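Local coordinates for two-domain protein containing predicted PHP-like metal-dependent phosphoesterase (Bacteroides vulgatus ATCC 8482, PDB 3E38), which binds zinc ions and is probably a metal-dependent phosphoesterase of the PHP family, possibly an exonuclease, with an added Ig-like domain, at residues Asn136-Asp141 with Pro176-Trp181; Ala43-Leu48 with Gln197-Asp202; Arg297-Thr300 with Arg306-Val309; Met213-Ala218 with Arg251-Lys256. All blocks are in the same frame, centred on the assembly; numbering follows the deposited sequence.

Contact 1. Residues Asn136-Asp141 with Pro176-Trp181; sequences NHPGWD and PEAIQW. With ZN (zinc ion), chain H.
His137 binds a zinc ion through NE2 at 2.2 Å, and the next residue, Pro138, carries the contact with Ala178 and Trp181. The same zinc is held by His102, Glu93 and a water that lies in the plane of the His137 ring, at its edge. Asn136 CB lies on one side of that imidazole, 3.7 Å above its plane and toward the rim, while Glu167 accepts a bond from the His137 amide. Pro138 is the second residue of a type I beta turn from His137 to Trp140, closed by Trp140 N to His137 O at 3.1 Å. Its ring faces helix 176-185: CG lies 4.1 Å from Ala178 CB, and CB lies 4.0 Å from Trp181 CZ3, at the indole edge and near its plane. With CG anti to its carbonyl carbon (chi1 -73°), Trp181 lays one indole face back over its own helix, where Glu177 O sits 3.3 Å above the indole plane, toward its rim. Trp135 and Trp150 also meet this indole. Only carbon meets carbon between the turn and the helix, within 4.5 Å, so van der Waals contact holds the two together here, with no polar bond between them.

Contact 2. Residues Ala43-Leu48 with Gln197-Asp202; sequences AYRDGL and QPIQTD
Arg45, in the last turn of helix 36-45, reaches across to Ile199 and Gln200. Its CG stands opposite the backbone N about the CA-CB bond (chi1 -167°), which sends the chain outward, and a bend at chi3 (59°) then turns the guanidinium. NH2 comes within 4.2 Å of Ile199 CG2, which lies at the edge of the group and near its plane. The same NH2 is 3.2 Å from Gln200 NE2, but both are donors, so this is proximity without a bond. The two side chains cross at about a right angle, although the guanidinium and amide planes are only 21° apart. Gln200 NE2 bonds instead to Thr201 OG1 of the third subunit, and Arg45 packs on that same threonine, which places this end of the contact at a subunit interface. Helix 36-45 is the connection between strands 17-22 and 50-56, parallel neighbours in the large mixed sheet, and so belongs to a beta-alpha-beta crossover, consistent with the barrel-like core of PHP proteins. Next comes Asp46, whose side chain runs alongside that of Ile199 in the opposite direction, OD2 lying 3.9 Å from Ile199 CG1. That oxygen also makes a salt bridge to Arg211, so its charge has a partner beside the apolar neighbour. At Gly47 phi turns positive and the helix ends in a Schellman motif: Leu48 N bonds to Ala43 O at 2.9 Å, and Gly47 N to Tyr44 O at 3.0 Å.

Contact 3. Residues Arg297-Thr300 with Arg306-Val309; sequences RDMT and RYTV
Met299, modelled as selenomethionine, drives its methyl between Tyr307 and Val309, and this is the tight part of the contact. CE lies 3.4 Å from Val309 CG2, closer than usual for two carbons, and 3.6 Å from Tyr307 CB; SE follows at 3.9 Å from the same Val309 CG2. The reach comes from a fully extended chain, with CG anti to the backbone N (chi1 -174°) and the later torsions also near 180°. Met299 and Tyr307 run past each other in opposite directions, so the methyl meets the root of the tyrosine, approaching its ring obliquely with CD2 at 3.8 Å from CE. Toward Thr300 the fit is looser. The CB of Thr300 points away, and its carbonyl O, rather than its side chain, comes near the far end of the phenol, 3.5 Å from Tyr307 CZ. The Tyr307 hydroxyl accepts a hydrogen bond from Lys302 N, in the link between the two strands. Exchanging Tyr307 for an alanine would probably leave the Lys302 amide without this acceptor and open a gap beside the Met299 methyl. Strands 298-301 and 306-313 belong to different sheets; their short segments run 10.4 Å apart at closest, with directions 158° apart. Side chains meeting across such a separation, without backbone pairing, are typical of a beta sandwich, here the Ig-like domain.

Contact 4. Residues Met213-Ala218 with Arg251-Lys256; sequences MTFVFA and RPFFEK
Phe253 projects from helix 247-257 onto Phe215 and Phe217 of strand 213-218, an aromatic cluster between a helix and a strand of the large mixed sheet. That strand lies antiparallel between 17-22 and 235-239, and its two phenylalanines, two residues apart, point to the same side. From CB, the Phe253 side chain leaves with CG anti to the backbone N (chi1 -175°), which carries the ring off the helix and toward the strand. CB and CG stop short of the strand; contact begins on one ortho carbon. CD1 and CE1 meet Phe217, whose edge is presented to the Phe253 face in an offset edge-to-face stack with centroids 5.8 Å apart and planes at 60°. CZ, the tip, turns to the other phenylalanine, 4.0 Å from Phe215 CE2 and 4.1 Å from Phe215 CD2. Pro11 and Leu243 pack around the same ring. Were Phe253 replaced by a serine, Phe215 and Phe217 would probably lose the ring they share and a gap would be left between helix and sheet. Phe254, the next residue, points elsewhere, meeting Tyr339 edge-to-face and Leu337 on strand 335-342 of the Ig-like part, so consecutive rings bind the helix to both regions. Within the stack the closest atom on the strand side is Phe217 CE1, 4.0 Å from both Phe253 CD1 and Phe253 CE1.

How the contacts relate
Along the chain, both segments of contact 1 fall between the two segments of contact 2; contact 4 follows, then contact 3. Contacts 1 and 2 lie in the metal-binding region with centres 24 Å apart, one including the zinc ligand His137 and the other just after the segment carrying Asp194 and His196. Contact 4 is 21 Å from each by centres and touches contact 2, where Leu48 CD2 meets Met213 SE at 4.0 Å. Its helix runs directly into strand 258-265 of the Ig-like domain, where contact 3 lies between two sheets, its centre 22 Å from that of contact 4. Contacts 1 and 3 both touch the second subunit, so assembly joins the metal-binding part of one copy to the Ig-like part of another.

Contact 1. Residues Asn136-Asp141 with Pro176-Trp181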
# COMPACT_ATOMS: atom_id res chain seq x y z
N ASN B 136 -6.30 -33.00 5.35
CA ASN B 136 -6.57 -31.56 5.37
C ASN B 136 -7.01 -31.02 6.74
O ASN B 136 -7.77 -31.63 7.47
CB ASN B 136 -7.66 -31.16 4.35
CG ASN B 136 -7.35 -31.60 2.95
OD1 ASN B 136 -6.19 -31.74 2.57
ND2 ASN B 136 -8.39 -31.82 2.17
N HIS B 137 -6.53 -29.81 7.03
CA HIS B 137 -6.90 -29.07 8.23
C HIS B 137 -7.28 -29.96 9.40
O HIS B 137 -8.41 -29.94 9.84
CB HIS B 137 -8.03 -28.07 7.93
CG HIS B 137 -9.13 -28.60 7.06
ND1 HIS B 137 -10.08 -29.50 7.51
CD2 HIS B 137 -9.48 -28.29 5.79
CE1 HIS B 137 -10.94 -29.75 6.54
NE2 HIS B 137 -10.59 -29.05 5.48
N PRO B 138 -6.34 -30.74 9.91
CA PRO B 138 -6.68 -31.58 11.04
C PRO B 138 -7.28 -30.76 12.18
O PRO B 138 -8.22 -31.17 12.85
CB PRO B 138 -5.31 -32.20 11.44
CG PRO B 138 -4.24 -31.48 10.59
CD PRO B 138 -4.97 -30.95 9.41
N GLY B 139 -6.77 -29.55 12.30
CA GLY B 139 -7.12 -28.64 13.39
C GLY B 139 -8.36 -27.78 13.24
O GLY B 139 -8.79 -27.13 14.19
N TRP B 140 -8.95 -27.79 12.06
CA TRP B 140 -10.15 -26.99 11.80
C TRP B 140 -11.11 -27.22 12.95
O TRP B 140 -11.53 -28.36 13.20
CB TRP B 140 -10.78 -27.42 10.50
CG TRP B 140 -11.95 -26.64 10.02
CD1 TRP B 140 -12.15 -25.28 10.09
CD2 TRP B 140 -13.03 -27.16 9.22
NE1 TRP B 140 -13.32 -24.94 9.44
CE2 TRP B 140 -13.87 -26.07 8.89
CE3 TRP B 140 -13.37 -28.45 8.78
CZ2 TRP B 140 -15.03 -26.23 8.13
CZ3 TRP B 140 -14.53 -28.61 8.04
CH2 TRP B 140 -15.34 -27.50 7.70
N ASP B 141 -11.48 -26.13 13.62
CA ASP B 141 -12.23 -26.23 14.89
C ASP B 141 -13.66 -26.66 14.70
O ASP B 141 -14.36 -27.03 15.66
CB ASP B 141 -12.16 -24.92 15.73
CG ASP B 141 -12.64 -23.67 14.99
OD1 ASP B 141 -13.30 -23.76 13.92
OD2 ASP B 141 -12.32 -22.56 15.49
N PRO B 176 0.29 -26.91 14.63
CA PRO B 176 1.55 -27.52 15.08
C PRO B 176 1.46 -28.95 15.47
O PRO B 176 2.46 -29.66 15.46
CB PRO B 176 1.92 -26.71 16.36
CG PRO B 176 0.65 -26.05 16.80
CD PRO B 176 -0.05 -25.73 15.44
N GLU B 177 0.27 -29.37 15.85
CA GLU B 177 0.11 -30.76 16.31
C GLU B 177 0.50 -31.63 15.13
O GLU B 177 1.03 -32.73 15.31
CB GLU B 177 -1.32 -31.08 16.76
CG GLU B 177 -1.89 -30.21 17.89
CD GLU B 177 -2.33 -28.80 17.46
OE1 GLU B 177 -2.15 -28.42 16.29
OE2 GLU B 177 -2.86 -28.09 18.33
N ALA B 178 0.28 -31.10 13.93
CA ALA B 178 0.51 -31.87 12.70
C ALA B 178 1.97 -32.01 12.43
O ALA B 178 2.42 -32.99 11.85
CB ALA B 178 -0.20 -31.20 11.47
N ILE B 179 2.73 -31.01 12.85
CA ILE B 179 4.17 -31.00 12.63
C ILE B 179 4.74 -32.24 13.32
O ILE B 179 5.46 -33.03 12.72
CB ILE B 179 4.87 -29.68 13.12
CG1 ILE B 179 4.37 -28.48 12.31
CG2 ILE B 179 6.38 -29.77 12.98
CD1 ILE B 179 4.68 -27.15 12.93
N GLN B 180 4.33 -32.43 14.56
CA GLN B 180 4.86 -33.53 15.36
C GLN B 180 4.43 -34.86 14.78
O GLN B 180 5.12 -35.88 14.89
CB GLN B 180 4.41 -33.40 16.82
CG GLN B 180 5.11 -34.34 17.76
CD GLN B 180 6.61 -34.17 17.72
OE1 GLN B 180 7.12 -33.05 17.79
NE2 GLN B 180 7.33 -35.28 17.59
N TRP B 181 3.27 -34.85 14.16
CA TRP B 181 2.71 -36.07 13.54
C TRP B 181 3.55 -36.47 12.36
O TRP B 181 3.94 -37.61 12.21
CB TRP B 181 1.25 -35.90 13.11
CG TRP B 181 0.35 -35.88 14.28
CD1 TRP B 181 0.58 -36.50 15.47
CD2 TRP B 181 -0.97 -35.32 14.37
NE1 TRP B 181 -0.47 -36.30 16.33
CE2 TRP B 181 -1.45 -35.60 15.67
CE3 TRP B 181 -1.79 -34.66 13.50
CZ2 TRP B 181 -2.69 -35.19 16.10
CZ3 TRP B 181 -3.03 -34.26 13.93
CH2 TRP B 181 -3.47 -34.52 15.21
ZN ZN H . -11.93 -29.34 3.76
O HOH W 1 -10.82 -28.28 2.80

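Contact 2. Residues Ala43-Leu48 with Gln197-Asp202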
# COMPACT_ATOMS: atom_id res chain seq x y z
N ALA B 43 -2.40 -17.96 -9.68
CA ALA B 43 -1.15 -18.71 -9.45
C ALA B 43 -0.03 -18.08 -10.22
O ALA B 43 1.05 -17.81 -9.71
CB ALA B 43 -1.29 -20.20 -9.82
N TYR B 44 -0.32 -17.78 -11.47
CA TYR B 44 0.65 -17.12 -12.32
C TYR B 44 1.11 -15.83 -11.67
O TYR B 44 2.30 -15.57 -11.45
CB TYR B 44 0.01 -16.78 -13.69
CG TYR B 44 0.98 -16.13 -14.61
CD1 TYR B 44 2.07 -16.84 -15.09
CD2 TYR B 44 0.85 -14.80 -14.99
CE1 TYR B 44 3.00 -16.26 -15.92
CE2 TYR B 44 1.77 -14.20 -15.86
CZ TYR B 44 2.84 -14.96 -16.31
OH TYR B 44 3.77 -14.45 -17.16
N ARG B 45 0.13 -15.00 -11.41
CA ARG B 45 0.38 -13.65 -10.85
C ARG B 45 1.19 -13.69 -9.56
O ARG B 45 2.09 -12.88 -9.35
CB ARG B 45 -0.94 -12.91 -10.64
CG ARG B 45 -0.78 -11.46 -10.37
CD ARG B 45 -2.13 -10.70 -10.56
NE ARG B 45 -3.19 -11.19 -9.70
CZ ARG B 45 -4.35 -11.69 -10.11
NH1 ARG B 45 -4.68 -11.72 -11.39
NH2 ARG B 45 -5.20 -12.13 -9.18
N ASP B 46 0.89 -14.67 -8.73
CA ASP B 46 1.54 -14.84 -7.43
C ASP B 46 2.90 -15.55 -7.51
O ASP B 46 3.46 -15.88 -6.47
CB ASP B 46 0.70 -15.69 -6.45
CG ASP B 46 -0.65 -15.05 -6.02
OD1 ASP B 46 -0.98 -13.91 -6.43
OD2 ASP B 46 -1.37 -15.74 -5.24
N GLY B 47 3.36 -15.90 -8.69
CA GLY B 47 4.68 -16.56 -8.83
C GLY B 47 4.75 -18.04 -8.45
O GLY B 47 5.81 -18.58 -8.10
N LEU B 48 3.59 -18.66 -8.53
CA LEU B 48 3.45 -20.06 -8.22
C LEU B 48 3.87 -20.78 -9.43
O LEU B 48 3.86 -20.23 -10.51
CB LEU B 48 2.00 -20.43 -7.92
CG LEU B 48 1.28 -19.94 -6.69
CD1 LEU B 48 0.01 -20.83 -6.52
CD2 LEU B 48 2.19 -20.06 -5.53
N GLN B 197 -12.66 -17.89 -1.92
CA GLN B 197 -12.91 -16.53 -2.37
C GLN B 197 -11.91 -16.15 -3.45
O GLN B 197 -11.02 -16.91 -3.73
CB GLN B 197 -12.71 -15.55 -1.21
CG GLN B 197 -13.66 -15.68 -0.07
CD GLN B 197 -15.03 -15.10 -0.37
OE1 GLN B 197 -15.25 -14.44 -1.39
NE2 GLN B 197 -15.97 -15.35 0.53
N PRO B 198 -12.10 -15.00 -4.09
CA PRO B 198 -10.95 -14.52 -4.89
C PRO B 198 -9.73 -14.40 -3.95
O PRO B 198 -9.88 -14.20 -2.73
CB PRO B 198 -11.44 -13.16 -5.44
CG PRO B 198 -12.97 -13.34 -5.52
CD PRO B 198 -13.30 -14.17 -4.27
N ILE B 199 -8.53 -14.64 -4.48
CA ILE B 199 -7.33 -14.68 -3.64
C ILE B 199 -7.14 -13.34 -2.90
O ILE B 199 -6.81 -13.30 -1.72
CB ILE B 199 -6.05 -15.11 -4.45
CG1 ILE B 199 -4.92 -15.57 -3.53
CG2 ILE B 199 -5.58 -13.98 -5.41
CD1 ILE B 199 -5.19 -16.95 -2.77
N GLN B 200 -7.42 -12.24 -3.58
CA GLN B 200 -7.17 -10.92 -3.03
C GLN B 200 -8.09 -10.63 -1.85
O GLN B 200 -7.82 -9.77 -1.05
CB GLN B 200 -7.34 -9.81 -4.07
CG GLN B 200 -6.53 -9.96 -5.40
CD GLN B 200 -7.33 -10.52 -6.54
OE1 GLN B 200 -8.17 -11.39 -6.33
NE2 GLN B 200 -7.11 -10.01 -7.78
N THR B 201 -9.20 -11.34 -1.78
CA THR B 201 -10.22 -11.13 -0.76
C THR B 201 -9.75 -11.65 0.60
O THR B 201 -10.15 -11.12 1.66
CB THR B 201 -11.55 -11.81 -1.14
OG1 THR B 201 -12.19 -11.07 -2.20
CG2 THR B 201 -12.48 -11.85 0.04
N ASP B 202 -8.87 -12.65 0.57
CA ASP B 202 -8.38 -13.30 1.81
C ASP B 202 -6.95 -13.02 2.20
O ASP B 202 -6.48 -13.49 3.21
CB ASP B 202 -8.54 -14.83 1.74
CG ASP B 202 -9.99 -15.28 1.92
OD1 ASP B 202 -10.90 -14.41 2.03
OD2 ASP B 202 -10.22 -16.49 1.93

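Contact 3. Residues Arg297-Thr300 with Arg306-Val309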
# COMPACT_ATOMS: atom_id res chain seq x y z
N ARG B 297 20.61 -9.47 20.96
CA ARG B 297 19.67 -10.34 21.70
C ARG B 297 18.56 -10.81 20.76
O ARG B 297 18.07 -11.94 20.82
CB ARG B 297 19.09 -9.65 22.91
CG ARG B 297 20.13 -9.60 23.98
CD ARG B 297 19.71 -8.85 25.22
NE ARG B 297 18.63 -9.52 25.91
CZ ARG B 297 18.07 -9.05 27.00
NH1 ARG B 297 18.49 -7.92 27.56
NH2 ARG B 297 17.08 -9.73 27.53
N ASP B 298 18.22 -9.89 19.87
CA ASP B 298 17.15 -10.13 18.91
C ASP B 298 17.47 -9.41 17.64
O ASP B 298 18.11 -8.38 17.65
CB ASP B 298 15.81 -9.63 19.47
CG ASP B 298 15.20 -10.60 20.44
OD1 ASP B 298 14.69 -11.65 19.98
OD2 ASP B 298 15.20 -10.32 21.65
N MSE B 299 17.00 -9.94 16.54
CA MSE B 299 17.31 -9.30 15.28
C MSE B 299 16.40 -9.77 14.18
O MSE B 299 16.14 -10.96 14.04
CB MSE B 299 18.75 -9.62 14.96
CG MSE B 299 19.27 -8.93 13.76
SE MSE B 299 21.20 -9.13 13.49
CE MSE B 299 21.14 -7.83 11.97
N THR B 300 15.89 -8.81 13.43
CA THR B 300 15.02 -9.11 12.30
C THR B 300 15.66 -8.68 11.03
O THR B 300 15.93 -7.48 10.82
CB THR B 300 13.70 -8.37 12.34
OG1 THR B 300 12.93 -8.87 13.43
CG2 THR B 300 12.93 -8.59 11.00
N ARG B 306 20.57 -5.50 3.76
CA ARG B 306 21.92 -5.79 4.29
C ARG B 306 22.13 -5.15 5.63
O ARG B 306 21.86 -3.99 5.82
CB ARG B 306 22.99 -5.26 3.34
CG ARG B 306 24.44 -5.57 3.79
CD ARG B 306 25.46 -4.90 2.90
NE ARG B 306 25.43 -3.44 3.05
CZ ARG B 306 24.82 -2.60 2.21
NH1 ARG B 306 24.22 -3.07 1.12
NH2 ARG B 306 24.83 -1.28 2.45
N TYR B 307 22.60 -5.94 6.57
CA TYR B 307 22.89 -5.45 7.92
C TYR B 307 24.35 -5.57 8.29
O TYR B 307 25.03 -6.52 7.89
CB TYR B 307 22.10 -6.24 8.94
CG TYR B 307 20.62 -6.13 8.76
CD1 TYR B 307 19.95 -6.95 7.85
CD2 TYR B 307 19.90 -5.21 9.49
CE1 TYR B 307 18.59 -6.84 7.68
CE2 TYR B 307 18.52 -5.08 9.31
CZ TYR B 307 17.88 -5.90 8.41
OH TYR B 307 16.52 -5.80 8.24
N THR B 308 24.81 -4.58 9.06
CA THR B 308 26.16 -4.60 9.64
C THR B 308 26.03 -5.08 11.07
O THR B 308 25.35 -4.50 11.90
CB THR B 308 26.80 -3.24 9.63
OG1 THR B 308 26.64 -2.66 8.34
CG2 THR B 308 28.29 -3.35 9.99
N VAL B 309 26.69 -6.17 11.35
CA VAL B 309 26.59 -6.81 12.65
C VAL B 309 27.96 -6.93 13.29
O VAL B 309 28.87 -7.55 12.76
CB VAL B 309 25.93 -8.19 12.47
CG1 VAL B 309 25.80 -8.92 13.79
CG2 VAL B 309 24.57 -8.01 11.82

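Contact 4. Residues Met213-Ala218 with Arg251-Lys256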
# COMPACT_ATOMS: atom_id res chain seq x y z
N MSE B 213 1.29 -21.60 1.33
CA MSE B 213 1.68 -22.48 0.25
C MSE B 213 2.75 -23.46 0.65
O MSE B 213 3.15 -23.52 1.78
CB MSE B 213 2.22 -21.64 -0.90
CG MSE B 213 3.54 -20.91 -0.58
SE MSE B 213 4.15 -19.77 -2.05
CE MSE B 213 2.74 -18.42 -1.91
N THR B 214 3.21 -24.23 -0.33
CA THR B 214 4.28 -25.23 -0.08
C THR B 214 5.47 -25.06 -0.99
O THR B 214 5.35 -24.92 -2.21
CB THR B 214 3.79 -26.71 -0.24
OG1 THR B 214 2.66 -26.93 0.58
CG2 THR B 214 4.87 -27.70 0.12
N PHE B 215 6.63 -24.96 -0.36
CA PHE B 215 7.88 -24.99 -1.10
C PHE B 215 8.22 -26.46 -1.34
O PHE B 215 8.33 -27.27 -0.38
CB PHE B 215 9.04 -24.30 -0.36
CG PHE B 215 8.90 -22.84 -0.21
CD1 PHE B 215 7.99 -22.14 -0.99
CD2 PHE B 215 9.76 -22.13 0.63
CE1 PHE B 215 7.86 -20.77 -0.86
CE2 PHE B 215 9.65 -20.74 0.76
CZ PHE B 215 8.70 -20.06 0.01
N VAL B 216 8.37 -26.80 -2.62
CA VAL B 216 8.73 -28.16 -3.06
C VAL B 216 10.11 -28.16 -3.72
O VAL B 216 10.35 -27.48 -4.72
CB VAL B 216 7.66 -28.78 -4.02
CG1 VAL B 216 7.97 -30.26 -4.33
CG2 VAL B 216 6.24 -28.67 -3.44
N PHE B 217 11.01 -28.97 -3.15
CA PHE B 217 12.39 -29.06 -3.66
C PHE B 217 12.53 -30.26 -4.59
O PHE B 217 12.81 -31.40 -4.19
CB PHE B 217 13.39 -29.10 -2.51
CG PHE B 217 13.13 -28.05 -1.47
CD1 PHE B 217 13.49 -26.74 -1.70
CD2 PHE B 217 12.50 -28.37 -0.28
CE1 PHE B 217 13.24 -25.77 -0.74
CE2 PHE B 217 12.26 -27.41 0.65
CZ PHE B 217 12.63 -26.11 0.42
N ALA B 218 12.33 -29.93 -5.85
CA ALA B 218 12.24 -30.86 -6.96
C ALA B 218 13.52 -30.93 -7.78
O ALA B 218 14.27 -29.98 -7.82
CB ALA B 218 11.03 -30.44 -7.88
N ARG B 251 17.78 -25.99 7.60
CA ARG B 251 19.14 -25.56 7.90
C ARG B 251 19.85 -25.13 6.63
O ARG B 251 20.32 -24.01 6.54
CB ARG B 251 19.95 -26.65 8.63
CG ARG B 251 21.42 -26.32 8.79
CD ARG B 251 22.10 -27.36 9.70
NE ARG B 251 21.31 -27.53 10.92
CZ ARG B 251 21.30 -26.65 11.93
NH1 ARG B 251 22.06 -25.57 11.85
NH2 ARG B 251 20.55 -26.83 13.01
N PRO B 252 19.94 -26.03 5.62
CA PRO B 252 20.64 -25.60 4.42
C PRO B 252 19.94 -24.49 3.66
O PRO B 252 20.58 -23.80 2.86
CB PRO B 252 20.65 -26.87 3.55
CG PRO B 252 19.63 -27.79 4.15
CD PRO B 252 19.71 -27.48 5.62
N PHE B 253 18.65 -24.35 3.90
CA PHE B 253 17.80 -23.33 3.18
C PHE B 253 18.14 -21.98 3.76
O PHE B 253 18.37 -21.00 3.05
CB PHE B 253 16.31 -23.68 3.30
CG PHE B 253 15.40 -22.78 2.52
CD1 PHE B 253 15.28 -22.90 1.14
CD2 PHE B 253 14.61 -21.83 3.17
CE1 PHE B 253 14.43 -22.08 0.41
CE2 PHE B 253 13.76 -21.00 2.43
CZ PHE B 253 13.67 -21.13 1.05
N PHE B 254 18.26 -21.95 5.07
CA PHE B 254 18.59 -20.71 5.76
C PHE B 254 19.93 -20.23 5.32
O PHE B 254 20.15 -19.05 5.15
CB PHE B 254 18.63 -20.87 7.27
CG PHE B 254 19.03 -19.61 7.99
CD1 PHE B 254 18.15 -18.54 8.08
CD2 PHE B 254 20.28 -19.49 8.59
CE1 PHE B 254 18.51 -17.38 8.74
CE2 PHE B 254 20.64 -18.30 9.26
CZ PHE B 254 19.76 -17.27 9.34
N GLU B 255 20.83 -21.17 5.14
CA GLU B 255 22.22 -20.89 4.72
C GLU B 255 22.24 -20.20 3.35
O GLU B 255 23.11 -19.39 3.03
CB GLU B 255 23.04 -22.18 4.72
CG GLU B 255 24.54 -22.02 4.58
CD GLU B 255 24.98 -21.78 3.15
OE1 GLU B 255 24.51 -22.52 2.25
OE2 GLU B 255 25.82 -20.87 2.94
N LYS B 256 21.22 -20.47 2.56
CA LYS B 256 21.10 -19.89 1.23
C LYS B 256 20.35 -18.56 1.26
O LYS B 256 20.38 -17.78 0.30
CB LYS B 256 20.30 -20.83 0.33
CG LYS B 256 20.91 -22.17 0.12
CD LYS B 256 21.98 -22.09 -0.89
CE LYS B 256 22.25 -23.46 -1.44
NZ LYS B 256 23.31 -23.37 -2.46